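Local coordinates for protein triosephosphate isomerase (Toxoplasma gondii, PDB 5UPR) that probably catalyses the interconversion of D-glyceraldehyde 3-phosphate and dihydroxyacetone phosphate in glycolysis and gluconeogenesis, working as a homodimeric TIM barrel, at residues I176-V181 against R200-W205; N204-A207 against K213-E216; G148-V153 against Q196-D201; S133-I138 against G242-G247; V119-V124 against L158-Q163. All blocks are in the same frame, centred on the assembly; numbering follows the deposited sequence.

Interaction 1. Residues I176-V181 against R200-W205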
# COMPACT_ATOMS: atom_id res chain seq x y z
N ILE A 176 -19.97 -8.24 1.59
CA ILE A 176 -19.74 -7.71 2.93
C ILE A 176 -19.06 -8.80 3.78
O ILE A 176 -19.54 -9.96 3.82
CB ILE A 176 -21.07 -7.32 3.59
CG1 ILE A 176 -21.67 -6.13 2.82
CG2 ILE A 176 -20.86 -6.92 5.10
CD1 ILE A 176 -22.97 -5.61 3.36
N ALA A 177 -17.94 -8.47 4.40
CA ALA A 177 -17.26 -9.39 5.31
C ALA A 177 -17.50 -8.92 6.74
O ALA A 177 -17.08 -7.83 7.10
CB ALA A 177 -15.77 -9.46 5.03
N TYR A 178 -18.21 -9.74 7.50
CA TYR A 178 -18.50 -9.43 8.89
C TYR A 178 -17.41 -10.10 9.67
O TYR A 178 -17.38 -11.35 9.72
CB TYR A 178 -19.89 -9.92 9.32
CG TYR A 178 -20.04 -9.84 10.82
CD1 TYR A 178 -19.88 -8.65 11.48
CD2 TYR A 178 -20.31 -10.98 11.57
CE1 TYR A 178 -19.91 -8.59 12.87
CE2 TYR A 178 -20.36 -10.93 12.96
CZ TYR A 178 -20.16 -9.72 13.61
OH TYR A 178 -20.19 -9.61 14.97
N GLU A 179 -16.50 -9.31 10.26
CA GLU A 179 -15.44 -9.84 11.10
C GLU A 179 -15.47 -9.15 12.45
O GLU A 179 -14.98 -8.05 12.54
CB GLU A 179 -14.01 -9.70 10.52
CG GLU A 179 -13.86 -10.18 9.10
CD GLU A 179 -12.34 -10.29 8.71
OE1 GLU A 179 -11.83 -11.42 8.67
OE2 GLU A 179 -11.61 -9.27 8.44
N PRO A 180 -16.09 -9.77 13.47
CA PRO A 180 -16.00 -9.13 14.74
C PRO A 180 -14.54 -8.95 15.17
O PRO A 180 -13.70 -9.86 15.03
CB PRO A 180 -16.76 -10.07 15.73
CG PRO A 180 -17.03 -11.36 14.97
CD PRO A 180 -16.67 -11.14 13.52
N VAL A 181 -14.22 -7.75 15.68
CA VAL A 181 -12.84 -7.46 15.97
C VAL A 181 -12.27 -8.44 17.01
O VAL A 181 -11.12 -8.85 16.91
CB VAL A 181 -12.60 -5.98 16.37
CG1 VAL A 181 -11.08 -5.70 16.53
CG2 VAL A 181 -13.13 -5.09 15.27
N ARG A 200 -27.95 -11.87 9.50
CA ARG A 200 -29.34 -11.52 9.20
C ARG A 200 -29.65 -10.04 9.51
O ARG A 200 -30.36 -9.43 8.78
CB ARG A 200 -30.30 -12.47 9.91
CG ARG A 200 -31.79 -12.28 9.59
CD ARG A 200 -32.03 -12.25 8.11
NE ARG A 200 -33.18 -13.08 7.77
CZ ARG A 200 -33.28 -13.79 6.63
NH1 ARG A 200 -32.34 -13.74 5.65
NH2 ARG A 200 -34.37 -14.56 6.43
N ASP A 201 -29.10 -9.47 10.60
CA ASP A 201 -29.18 -8.06 10.88
C ASP A 201 -28.54 -7.22 9.76
O ASP A 201 -29.06 -6.20 9.41
CB ASP A 201 -28.46 -7.70 12.18
CG ASP A 201 -29.17 -8.15 13.45
OD1 ASP A 201 -30.39 -8.44 13.40
OD2 ASP A 201 -28.48 -8.10 14.49
N ILE A 202 -27.40 -7.65 9.26
CA ILE A 202 -26.73 -6.98 8.18
C ILE A 202 -27.61 -7.02 6.92
O ILE A 202 -27.77 -5.99 6.24
CB ILE A 202 -25.33 -7.59 7.91
CG1 ILE A 202 -24.39 -7.26 9.06
CG2 ILE A 202 -24.79 -7.12 6.53
CD1 ILE A 202 -23.22 -8.16 9.07
N ARG A 203 -28.21 -8.16 6.65
CA ARG A 203 -29.10 -8.29 5.47
C ARG A 203 -30.38 -7.45 5.63
O ARG A 203 -30.82 -6.86 4.68
CB ARG A 203 -29.39 -9.76 5.15
CG ARG A 203 -29.89 -10.01 3.72
CD ARG A 203 -30.10 -11.49 3.40
NE ARG A 203 -28.88 -12.29 3.64
CZ ARG A 203 -27.79 -12.29 2.88
NH1 ARG A 203 -27.71 -11.60 1.77
NH2 ARG A 203 -26.75 -13.03 3.25
N ASN A 204 -30.90 -7.33 6.84
CA ASN A 204 -32.07 -6.49 7.12
C ASN A 204 -31.65 -5.04 6.94
O ASN A 204 -32.47 -4.25 6.46
CB ASN A 204 -32.69 -6.66 8.52
CG ASN A 204 -33.32 -8.03 8.76
OD1 ASN A 204 -33.67 -8.75 7.82
ND2 ASN A 204 -33.44 -8.40 10.05
N TRP A 205 -30.41 -4.68 7.28
CA TRP A 205 -29.94 -3.33 7.03
C TRP A 205 -29.95 -3.04 5.53
O TRP A 205 -30.43 -1.96 5.13
CB TRP A 205 -28.53 -3.05 7.65
CG TRP A 205 -28.10 -1.62 7.43
CD1 TRP A 205 -28.34 -0.53 8.25
CD2 TRP A 205 -27.45 -1.10 6.26
NE1 TRP A 205 -27.87 0.61 7.65
CE2 TRP A 205 -27.28 0.29 6.45
CE3 TRP A 205 -26.95 -1.69 5.09
CZ2 TRP A 205 -26.74 1.11 5.46
CZ3 TRP A 205 -26.37 -0.84 4.10
CH2 TRP A 205 -26.24 0.51 4.33
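Ile202, reaching inward from helix 192-209, divides its two branches between Ile176 and Tyr178, which stand two residues apart on the same face of strand 174-178. The methyl CG2 takes the first partner: it lies 4.0 Å from Ile176 CD1 and 4.2 Å from Ile176 CG2, and the two isoleucine side chains run past each other in opposite senses. The longer branch takes the second. With CG1 trans to the carbonyl carbon (chi1 -70°) and an extended chi2, Ile202 CD1 arrives 3.8 Å from Tyr178 CB and 4.0 Å from Tyr178 CG, at the root of the aromatic side chain and slanted against its ring. One face of that ring is covered by Pro180 CD, offset toward the rim, while the phenol OH is hydrogen-bonded to Glu140 and Arg145. The contact itself is wholly apolar and buried. It belongs to the beta-alpha-beta crossover of the TIM-barrel domain in which helix 192-209 leads from strand 174-178 to its neighbour 220-222. Ile138 of the adjacent strand 133-138 touches both isoleucines, and Leu158 of helix 150-164 packs on Ile176.

Interaction 2. Residues N204-A207 against K213-E216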
# COMPACT_ATOMS: atom_id res chain seq x y z
N ASN A 204 -30.90 -7.33 6.84
CA ASN A 204 -32.07 -6.49 7.12
C ASN A 204 -31.65 -5.04 6.94
O ASN A 204 -32.47 -4.25 6.46
CB ASN A 204 -32.69 -6.66 8.52
CG ASN A 204 -33.32 -8.03 8.76
OD1 ASN A 204 -33.67 -8.75 7.82
ND2 ASN A 204 -33.44 -8.40 10.05
N TRP A 205 -30.41 -4.68 7.28
CA TRP A 205 -29.94 -3.33 7.03
C TRP A 205 -29.95 -3.04 5.53
O TRP A 205 -30.43 -1.96 5.13
CB TRP A 205 -28.53 -3.05 7.65
CG TRP A 205 -28.10 -1.62 7.43
CD1 TRP A 205 -28.34 -0.53 8.25
CD2 TRP A 205 -27.45 -1.10 6.26
NE1 TRP A 205 -27.87 0.61 7.65
CE2 TRP A 205 -27.28 0.29 6.45
CE3 TRP A 205 -26.95 -1.69 5.09
CZ2 TRP A 205 -26.74 1.11 5.46
CZ3 TRP A 205 -26.37 -0.84 4.10
CH2 TRP A 205 -26.24 0.51 4.33
N LEU A 206 -29.39 -3.96 4.70
CA LEU A 206 -29.37 -3.76 3.25
C LEU A 206 -30.79 -3.53 2.73
O LEU A 206 -31.00 -2.67 1.88
CB LEU A 206 -28.72 -4.92 2.52
CG LEU A 206 -27.23 -5.13 2.77
CD1 LEU A 206 -26.80 -6.52 2.28
CD2 LEU A 206 -26.47 -4.05 2.07
N ALA A 207 -31.74 -4.31 3.20
CA ALA A 207 -33.10 -4.25 2.73
C ALA A 207 -33.78 -2.91 3.00
O ALA A 207 -34.51 -2.46 2.20
CB ALA A 207 -33.97 -5.41 3.30
N LYS A 213 -33.79 -6.03 -3.19
CA LYS A 213 -33.01 -6.75 -4.20
C LYS A 213 -31.51 -6.84 -3.81
O LYS A 213 -30.90 -7.90 -3.96
CB LYS A 213 -33.10 -6.00 -5.52
CG LYS A 213 -32.23 -6.52 -6.68
CD LYS A 213 -32.44 -5.57 -7.87
CE LYS A 213 -31.21 -5.24 -8.68
NZ LYS A 213 -31.00 -6.18 -9.78
N VAL A 214 -30.94 -5.73 -3.34
CA VAL A 214 -29.57 -5.70 -2.92
C VAL A 214 -29.40 -6.64 -1.73
O VAL A 214 -28.40 -7.38 -1.65
CB VAL A 214 -29.08 -4.29 -2.61
CG1 VAL A 214 -27.73 -4.30 -1.89
CG2 VAL A 214 -28.94 -3.52 -3.95
N ALA A 215 -30.39 -6.65 -0.82
CA ALA A 215 -30.33 -7.54 0.34
C ALA A 215 -30.24 -9.01 -0.05
O ALA A 215 -29.47 -9.74 0.51
CB ALA A 215 -31.50 -7.29 1.27
N GLU A 216 -31.05 -9.42 -1.02
CA GLU A 216 -31.08 -10.81 -1.45
C GLU A 216 -29.85 -11.24 -2.24
O GLU A 216 -29.47 -12.40 -2.16
CB GLU A 216 -32.34 -11.12 -2.27
CG GLU A 216 -33.61 -11.10 -1.42
CD GLU A 216 -33.55 -11.96 -0.15
OE1 GLU A 216 -33.88 -13.17 -0.21
OE2 GLU A 216 -33.21 -11.42 0.92
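Ala215, whose methyl meets Leu206 and Ala207, has its carbonyl O hydrogen-bonded by Arg203 NH1, so a side chain from the preceding helix ties down the backbone at this contact. The pairing lies in the crossover of the TIM barrel that leads to strand 220-222: helix 192-209 turns at Val210 and Ser211 into the short helix 212-217, which folds back beside it. The small side chain of Ala215 lets the backbones come close, with the CA atoms of Leu206 and Ala215 4.9 Å apart. Ala215 CB sits against the main chain of the longer helix, 3.6 Å from Ala207 N and 3.7 Å from Ala207 CB. Leu206 lies alongside, its CB 3.8 Å from Ala215 CA. At its start, the short helix is tied by a hydrogen bond from Val214 N to Ser211 OG. Trp171 packs on both Leu206 and Val214. With CG trans to the carbonyl carbon (chi1 -66°), Leu206 reaches toward the short helix and crosses Val214 at about a right angle. Leu206 CD2 makes that touch, 4.2 Å from Val214 CG1, and also lies at the edge of the Trp205 ring, in its plane.

Interaction 3. Residues G148-V153 against Q196-D201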
# COMPACT_ATOMS: atom_id res chain seq x y z
N GLY A 148 -24.31 -4.45 24.14
CA GLY A 148 -25.49 -4.52 23.25
C GLY A 148 -25.52 -3.56 22.06
O GLY A 148 -26.59 -3.30 21.55
N GLN A 149 -24.36 -3.07 21.59
CA GLN A 149 -24.35 -2.04 20.52
C GLN A 149 -24.11 -2.55 19.07
O GLN A 149 -23.96 -1.75 18.13
CB GLN A 149 -23.29 -0.98 20.87
CG GLN A 149 -23.64 -0.12 22.06
CD GLN A 149 -22.53 0.86 22.31
OE1 GLN A 149 -22.49 1.90 21.70
NE2 GLN A 149 -21.53 0.42 23.06
N THR A 150 -24.02 -3.87 18.89
CA THR A 150 -23.51 -4.43 17.59
C THR A 150 -24.36 -3.90 16.42
O THR A 150 -23.81 -3.39 15.44
CB THR A 150 -23.56 -5.95 17.59
OG1 THR A 150 -22.73 -6.45 18.64
CG2 THR A 150 -23.11 -6.51 16.27
N GLN A 151 -25.68 -3.97 16.52
CA GLN A 151 -26.52 -3.54 15.39
C GLN A 151 -26.35 -2.04 15.09
O GLN A 151 -26.28 -1.66 13.94
CB GLN A 151 -27.95 -3.94 15.65
CG GLN A 151 -28.87 -3.91 14.47
CD GLN A 151 -29.49 -2.55 14.40
OE1 GLN A 151 -29.48 -1.77 15.38
NE2 GLN A 151 -30.00 -2.22 13.24
N LYS A 152 -26.27 -1.21 16.14
CA LYS A 152 -26.04 0.22 15.98
C LYS A 152 -24.72 0.51 15.28
O LYS A 152 -24.64 1.27 14.34
CB LYS A 152 -26.10 0.89 17.37
CG LYS A 152 -25.71 2.36 17.46
CD LYS A 152 -25.50 2.61 18.96
CE LYS A 152 -25.28 4.00 19.43
NZ LYS A 152 -24.45 4.95 18.59
N VAL A 153 -23.66 -0.17 15.74
CA VAL A 153 -22.30 0.02 15.20
C VAL A 153 -22.23 -0.42 13.74
O VAL A 153 -21.70 0.30 12.88
CB VAL A 153 -21.27 -0.68 16.11
CG1 VAL A 153 -19.93 -0.86 15.37
CG2 VAL A 153 -21.10 0.15 17.37
N GLN A 196 -24.99 -16.26 12.39
CA GLN A 196 -26.23 -16.23 11.64
C GLN A 196 -27.11 -15.04 12.03
O GLN A 196 -27.62 -14.36 11.15
CB GLN A 196 -27.02 -17.55 11.83
CG GLN A 196 -28.47 -17.50 11.37
CD GLN A 196 -28.65 -17.15 9.90
OE1 GLN A 196 -27.77 -17.40 9.06
NE2 GLN A 196 -29.83 -16.56 9.58
N GLU A 197 -27.24 -14.80 13.34
CA GLU A 197 -28.04 -13.67 13.85
C GLU A 197 -27.53 -12.31 13.28
O GLU A 197 -28.31 -11.47 12.80
CB GLU A 197 -28.00 -13.62 15.38
CG GLU A 197 -29.07 -12.68 15.93
CD GLU A 197 -29.00 -12.37 17.43
OE1 GLU A 197 -27.96 -11.95 17.98
OE2 GLU A 197 -30.02 -12.53 18.09
N THR A 198 -26.22 -12.12 13.37
CA THR A 198 -25.65 -10.83 12.98
C THR A 198 -25.69 -10.68 11.46
O THR A 198 -25.92 -9.57 10.97
CB THR A 198 -24.21 -10.67 13.45
OG1 THR A 198 -24.11 -10.95 14.83
CG2 THR A 198 -23.72 -9.25 13.22
N HIS A 199 -25.46 -11.76 10.73
CA HIS A 199 -25.52 -11.68 9.29
C HIS A 199 -26.97 -11.34 8.84
O HIS A 199 -27.15 -10.58 7.90
CB HIS A 199 -25.12 -12.95 8.61
CG HIS A 199 -23.64 -13.17 8.53
ND1 HIS A 199 -23.04 -13.66 7.40
CD2 HIS A 199 -22.65 -13.01 9.43
CE1 HIS A 199 -21.74 -13.77 7.59
NE2 HIS A 199 -21.47 -13.42 8.83
N ARG A 200 -27.95 -11.87 9.50
CA ARG A 200 -29.34 -11.52 9.20
C ARG A 200 -29.65 -10.04 9.51
O ARG A 200 -30.36 -9.43 8.78
CB ARG A 200 -30.30 -12.47 9.91
CG ARG A 200 -31.79 -12.28 9.59
CD ARG A 200 -32.03 -12.25 8.11
NE ARG A 200 -33.18 -13.08 7.77
CZ ARG A 200 -33.28 -13.79 6.63
NH1 ARG A 200 -32.34 -13.74 5.65
NH2 ARG A 200 -34.37 -14.56 6.43
N ASP A 201 -29.10 -9.47 10.60
CA ASP A 201 -29.18 -8.06 10.88
C ASP A 201 -28.54 -7.22 9.76
O ASP A 201 -29.06 -6.20 9.41
CB ASP A 201 -28.46 -7.70 12.18
CG ASP A 201 -29.17 -8.15 13.45
OD1 ASP A 201 -30.39 -8.44 13.40
OD2 ASP A 201 -28.48 -8.10 14.49
O HOH W 1 -30.52 -4.35 10.95
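Thr150 and Thr198 adopt the same rotamer, chi1 -61° and -52°, which sets each CG2 trans to its own backbone N and turns the two methyls into the gap between their helices. They meet methyl to methyl, Thr150 CG2 lying 4.1 Å from Thr198 CG2, with the side chains crossing at about a right angle. The hydroxyl of Thr198 is engaged apart from this touch: OG1 is hydrogen-bonded to Leu194 O, one turn earlier in its helix, and to Arg145 NH2. Arg145 and Glu140 also pack on Thr150, and Tyr178 on Thr198; both threonines are buried. These are neighbouring outer helices of the TIM barrel, 150-164 and 192-209, meeting near the first turn of the former. Gly148, with its positive phi, is the C-prime residue of a Schellman motif that ends helix 142-146 just before this turn. Toward solvent the contact becomes polar and looser. Gln151 CG lies 4.2 Å from Asp201 OD2, a van der Waals touch, and the amide of Gln151 is swung round by a chi2 of -90°. A water bridges the two helices there: it accepts from Gln151 NE2 at 3.2 Å and donates to Asp201 O at 2.8 Å. Asp201 O is thus gripped twice, since it also accepts the helical bond from Trp205 N, 2.9 Å away.

Interaction 4. Residues S133-I138 against G242-G247. With SO4 (sulfate ion), chain E.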
# COMPACT_ATOMS: atom_id res chain seq x y z
N SER A 133 -14.71 -5.00 -8.03
CA SER A 133 -15.51 -5.57 -6.94
C SER A 133 -14.78 -5.43 -5.60
O SER A 133 -13.57 -5.44 -5.54
CB SER A 133 -15.82 -7.04 -7.24
OG SER A 133 -16.66 -7.11 -8.36
N VAL A 134 -15.55 -5.30 -4.53
CA VAL A 134 -15.05 -4.91 -3.21
C VAL A 134 -15.51 -5.90 -2.15
O VAL A 134 -16.70 -6.19 -2.06
CB VAL A 134 -15.63 -3.53 -2.86
CG1 VAL A 134 -15.27 -3.15 -1.42
CG2 VAL A 134 -15.12 -2.48 -3.86
N ILE A 135 -14.57 -6.40 -1.36
CA ILE A 135 -14.87 -7.07 -0.11
C ILE A 135 -14.84 -5.99 0.98
O ILE A 135 -13.75 -5.54 1.38
CB ILE A 135 -13.87 -8.19 0.16
CG1 ILE A 135 -13.88 -9.22 -0.95
CG2 ILE A 135 -14.17 -8.86 1.49
CD1 ILE A 135 -12.67 -10.19 -0.91
N LEU A 136 -16.02 -5.54 1.40
CA LEU A 136 -16.15 -4.50 2.40
C LEU A 136 -16.21 -5.09 3.82
O LEU A 136 -17.18 -5.78 4.13
CB LEU A 136 -17.41 -3.67 2.14
CG LEU A 136 -17.90 -2.71 3.24
CD1 LEU A 136 -16.81 -1.65 3.51
CD2 LEU A 136 -19.19 -2.05 2.84
N CYS A 137 -15.21 -4.77 4.65
CA CYS A 137 -15.11 -5.30 6.00
C CYS A 137 -15.79 -4.39 7.03
O CYS A 137 -15.61 -3.19 7.02
CB CYS A 137 -13.62 -5.54 6.39
SG CYS A 137 -12.72 -6.63 5.28
N ILE A 138 -16.56 -4.98 7.91
CA ILE A 138 -17.21 -4.26 9.06
C ILE A 138 -17.12 -5.17 10.27
O ILE A 138 -16.87 -6.35 10.14
CB ILE A 138 -18.73 -3.95 8.77
CG1 ILE A 138 -19.56 -5.19 8.52
CG2 ILE A 138 -18.91 -3.04 7.59
CD1 ILE A 138 -21.01 -4.99 8.29
N GLY A 242 -20.39 -17.56 3.15
CA GLY A 242 -19.00 -17.99 3.02
C GLY A 242 -18.11 -17.35 4.04
O GLY A 242 -18.56 -16.96 5.11
N PHE A 243 -16.84 -17.21 3.71
CA PHE A 243 -15.83 -16.84 4.69
C PHE A 243 -14.78 -15.86 4.17
O PHE A 243 -14.41 -15.92 3.01
CB PHE A 243 -15.16 -18.11 5.16
CG PHE A 243 -16.11 -19.07 5.78
CD1 PHE A 243 -16.69 -18.79 7.01
CD2 PHE A 243 -16.48 -20.22 5.11
CE1 PHE A 243 -17.64 -19.61 7.57
CE2 PHE A 243 -17.42 -21.10 5.68
CZ PHE A 243 -17.97 -20.81 6.94
N LEU A 244 -14.29 -14.98 5.06
CA LEU A 244 -13.02 -14.27 4.83
C LEU A 244 -12.00 -14.87 5.78
O LEU A 244 -12.19 -14.83 6.96
CB LEU A 244 -13.17 -12.74 5.04
CG LEU A 244 -11.95 -11.90 4.69
CD1 LEU A 244 -11.45 -12.18 3.29
CD2 LEU A 244 -12.20 -10.39 4.95
N VAL A 245 -10.97 -15.48 5.21
CA VAL A 245 -10.03 -16.32 5.93
C VAL A 245 -8.72 -15.58 6.06
O VAL A 245 -8.21 -15.08 5.08
CB VAL A 245 -9.78 -17.64 5.18
CG1 VAL A 245 -8.85 -18.58 5.97
CG2 VAL A 245 -11.08 -18.35 4.94
N GLY A 246 -8.22 -15.48 7.29
CA GLY A 246 -6.95 -14.85 7.56
C GLY A 246 -5.81 -15.86 7.61
O GLY A 246 -5.38 -16.32 6.57
N GLY A 247 -5.33 -16.18 8.80
CA GLY A 247 -4.16 -17.08 8.99
C GLY A 247 -4.28 -18.42 8.25
O GLY A 247 -3.30 -18.91 7.66
S SO4 E . -7.73 -15.30 11.67
O1 SO4 E . -6.38 -14.96 11.27
O2 SO4 E . -8.00 -16.74 11.77
O3 SO4 E . -8.54 -14.80 10.55
O4 SO4 E . -8.30 -14.57 12.83
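Leu244 sends one methyl, CD2, across the inside of the barrel to two residues of strand 133-138. The nearer is Cys137, whose SG lies 3.8 Å from Leu244 CD2; Ile135 CG2 is looser, 4.3 Å from the same methyl. No hydrogen bond joins the strands here, which stand apart with the CA atoms of Ile135 and Leu244 8.9 Å from each other, so the contact is a meeting of side chains within the core. Leu244 CG, trans to its backbone N (chi1 -174°), carries CD2 toward Cys137. Glu179 also packs on Leu244, and Val99 on Cys137. Farther out, strand 242-245 runs into Gly246 and Gly247, where a sulfate ion, probably from the crystallisation liquor, is bound. Gly247 N donates to sulfate O1 at 2.9 Å in a nearly straight bond (172°), and Gly185 N and Ser225 N also bind the ion. These three backbone amides are consistent with the substrate-phosphate site of the triosephosphate isomerase family. Gly246 N comes within 3.3 Å of sulfate O3. Strand 133-138 itself is hydrogen-bonded between strands 97-100 and 174-178, with its outward side chains Leu136 and Ile138 covered by helices 117-129 and 150-164.

Interaction 5. Residues V119-V124 against L158-Q163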
# COMPACT_ATOMS: atom_id res chain seq x y z
N VAL A 119 -13.52 7.57 5.39
CA VAL A 119 -12.39 7.23 4.50
C VAL A 119 -12.59 5.89 3.81
O VAL A 119 -12.38 5.77 2.56
CB VAL A 119 -11.05 7.31 5.25
CG1 VAL A 119 -9.92 6.65 4.47
CG2 VAL A 119 -10.73 8.77 5.59
N VAL A 120 -13.07 4.90 4.57
CA VAL A 120 -13.38 3.60 3.96
C VAL A 120 -14.43 3.79 2.86
O VAL A 120 -14.31 3.22 1.75
CB VAL A 120 -13.84 2.55 5.02
CG1 VAL A 120 -14.37 1.30 4.32
CG2 VAL A 120 -12.74 2.25 6.03
N ALA A 121 -15.47 4.57 3.18
CA ALA A 121 -16.54 4.79 2.21
C ALA A 121 -16.01 5.45 0.93
O ALA A 121 -16.43 5.08 -0.21
CB ALA A 121 -17.60 5.65 2.85
N LYS A 122 -15.13 6.46 1.09
CA LYS A 122 -14.53 7.10 -0.07
C LYS A 122 -13.72 6.10 -0.91
O LYS A 122 -13.79 6.14 -2.15
CB LYS A 122 -13.64 8.24 0.36
CG LYS A 122 -12.98 9.04 -0.73
CD LYS A 122 -12.29 10.29 -0.18
CE LYS A 122 -11.69 11.08 -1.33
NZ LYS A 122 -12.63 12.00 -2.01
N LYS A 123 -12.97 5.20 -0.24
CA LYS A 123 -12.25 4.17 -0.99
C LYS A 123 -13.24 3.27 -1.77
O LYS A 123 -12.96 2.91 -2.92
CB LYS A 123 -11.38 3.33 -0.10
CG LYS A 123 -10.21 4.03 0.53
CD LYS A 123 -9.35 3.18 1.47
CE LYS A 123 -8.11 3.92 1.80
NZ LYS A 123 -6.97 3.08 2.14
N VAL A 124 -14.34 2.90 -1.12
CA VAL A 124 -15.32 1.98 -1.75
C VAL A 124 -15.89 2.64 -3.03
O VAL A 124 -15.92 2.01 -4.11
CB VAL A 124 -16.45 1.55 -0.81
CG1 VAL A 124 -17.49 0.70 -1.56
CG2 VAL A 124 -15.93 0.74 0.38
N LEU A 158 -21.94 0.76 7.80
CA LEU A 158 -22.57 0.58 6.50
C LEU A 158 -23.22 1.86 5.99
O LEU A 158 -23.15 2.14 4.81
CB LEU A 158 -23.57 -0.55 6.61
CG LEU A 158 -23.00 -1.91 6.75
CD1 LEU A 158 -24.01 -2.94 7.26
CD2 LEU A 158 -22.49 -2.36 5.39
N GLU A 159 -23.86 2.63 6.87
CA GLU A 159 -24.50 3.92 6.48
C GLU A 159 -23.45 4.92 5.88
O GLU A 159 -23.77 5.58 4.94
CB GLU A 159 -25.22 4.52 7.67
CG GLU A 159 -25.73 5.96 7.55
CD GLU A 159 -26.79 6.14 6.50
OE1 GLU A 159 -27.35 5.13 5.97
OE2 GLU A 159 -27.06 7.32 6.16
N ALA A 160 -22.21 4.97 6.43
CA ALA A 160 -21.20 5.80 5.85
C ALA A 160 -20.93 5.39 4.39
O ALA A 160 -20.77 6.22 3.52
CB ALA A 160 -19.89 5.71 6.66
N VAL A 161 -20.90 4.09 4.13
CA VAL A 161 -20.71 3.59 2.78
C VAL A 161 -21.87 3.94 1.88
O VAL A 161 -21.68 4.39 0.75
CB VAL A 161 -20.39 2.10 2.72
CG1 VAL A 161 -20.18 1.64 1.26
CG2 VAL A 161 -19.10 1.82 3.51
N ARG A 162 -23.09 3.80 2.37
CA ARG A 162 -24.30 4.21 1.61
C ARG A 162 -24.29 5.70 1.26
O ARG A 162 -24.72 6.06 0.15
CB ARG A 162 -25.58 3.86 2.35
CG ARG A 162 -26.86 3.99 1.51
CD ARG A 162 -28.11 4.26 2.27
NE ARG A 162 -27.95 5.46 3.06
CZ ARG A 162 -28.02 6.70 2.57
NH1 ARG A 162 -28.21 6.95 1.26
NH2 ARG A 162 -27.82 7.73 3.38
N GLN A 163 -23.82 6.56 2.17
CA GLN A 163 -23.77 8.03 1.87
C GLN A 163 -22.86 8.31 0.71
O GLN A 163 -23.16 9.15 -0.10
CB GLN A 163 -23.35 8.82 3.10
CG GLN A 163 -24.45 8.85 4.13
CD GLN A 163 -24.04 9.37 5.48
OE1 GLN A 163 -22.84 9.39 5.87
NE2 GLN A 163 -25.05 9.66 6.28
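Ala121 and Val161 lie where helices 117-129 and 150-164 come closest, their CA atoms 4.4 Å apart. The apolar touches cluster round this point. Ala121 CB rests 3.7 Å from Val161 CA and 4.2 Å from Val161 CG2, and one turn on, Val124 CG1 meets Val161 CG1 at 4.0 Å, the two valines crossing at about a right angle. Val161 serves both partners because its branches part: CG1, trans to the backbone N (chi1 -179°), goes to Val124, while CG2, beside that N, goes to Ala121. A second kind of contact sets a methyl against a carbonyl, Ala121 CB approaching Ala160 O to 3.3 Å. The helices are successive outer helices of the TIM barrel, with N-to-C directions 45° apart and short-segment axes 8.2 Å apart at closest; Leu136 of the intervening strand 133-138 packs on Val120, Val124 and Val161 from the barrel side. No salt bridge joins the two segments; the charged groups pair within 158-163 or with residues beyond the contact. Arg162 grips Glu159 side-on, NE donating to OE1 and NH2 to OE2. Both oxygens are met on the syn side, about 30° from the carboxylate plane, while each lies nearly in the guanidinium plane. The NH2 to OE2 arm of this salt bridge measures 2.9 Å, and Trp205 packs on both residues. On the other helix, Lys123 NZ forms salt bridges with Asp71 and Glu115. Gly110 of the second subunit packs on Val119 and Lys122.

How the interactions relate
All five contacts belong to one TIM barrel. Interaction 4 lies at its core, about 2 Å from the chain centre; the others lie 12 to 18 Å from that centre. Interactions 1, 2 and 3 share helix 192-209; the centres of 1 and 3 are 7 Å apart. Interactions 3 and 5 use opposite ends of one helix, their centres 18 Å apart. A probable backbone hydrogen bond from Ala177 N to Leu136 O joins interactions 1 and 4. Along the chain, interaction 5 closes before 1 and 2 open, whereas 4 spans 1, 2 and 3. The inner core, strand-helix and helix-helix layers are thus joined on one side of the barrel; the sulfate lies beyond strand 242-245, in interaction 4 alone.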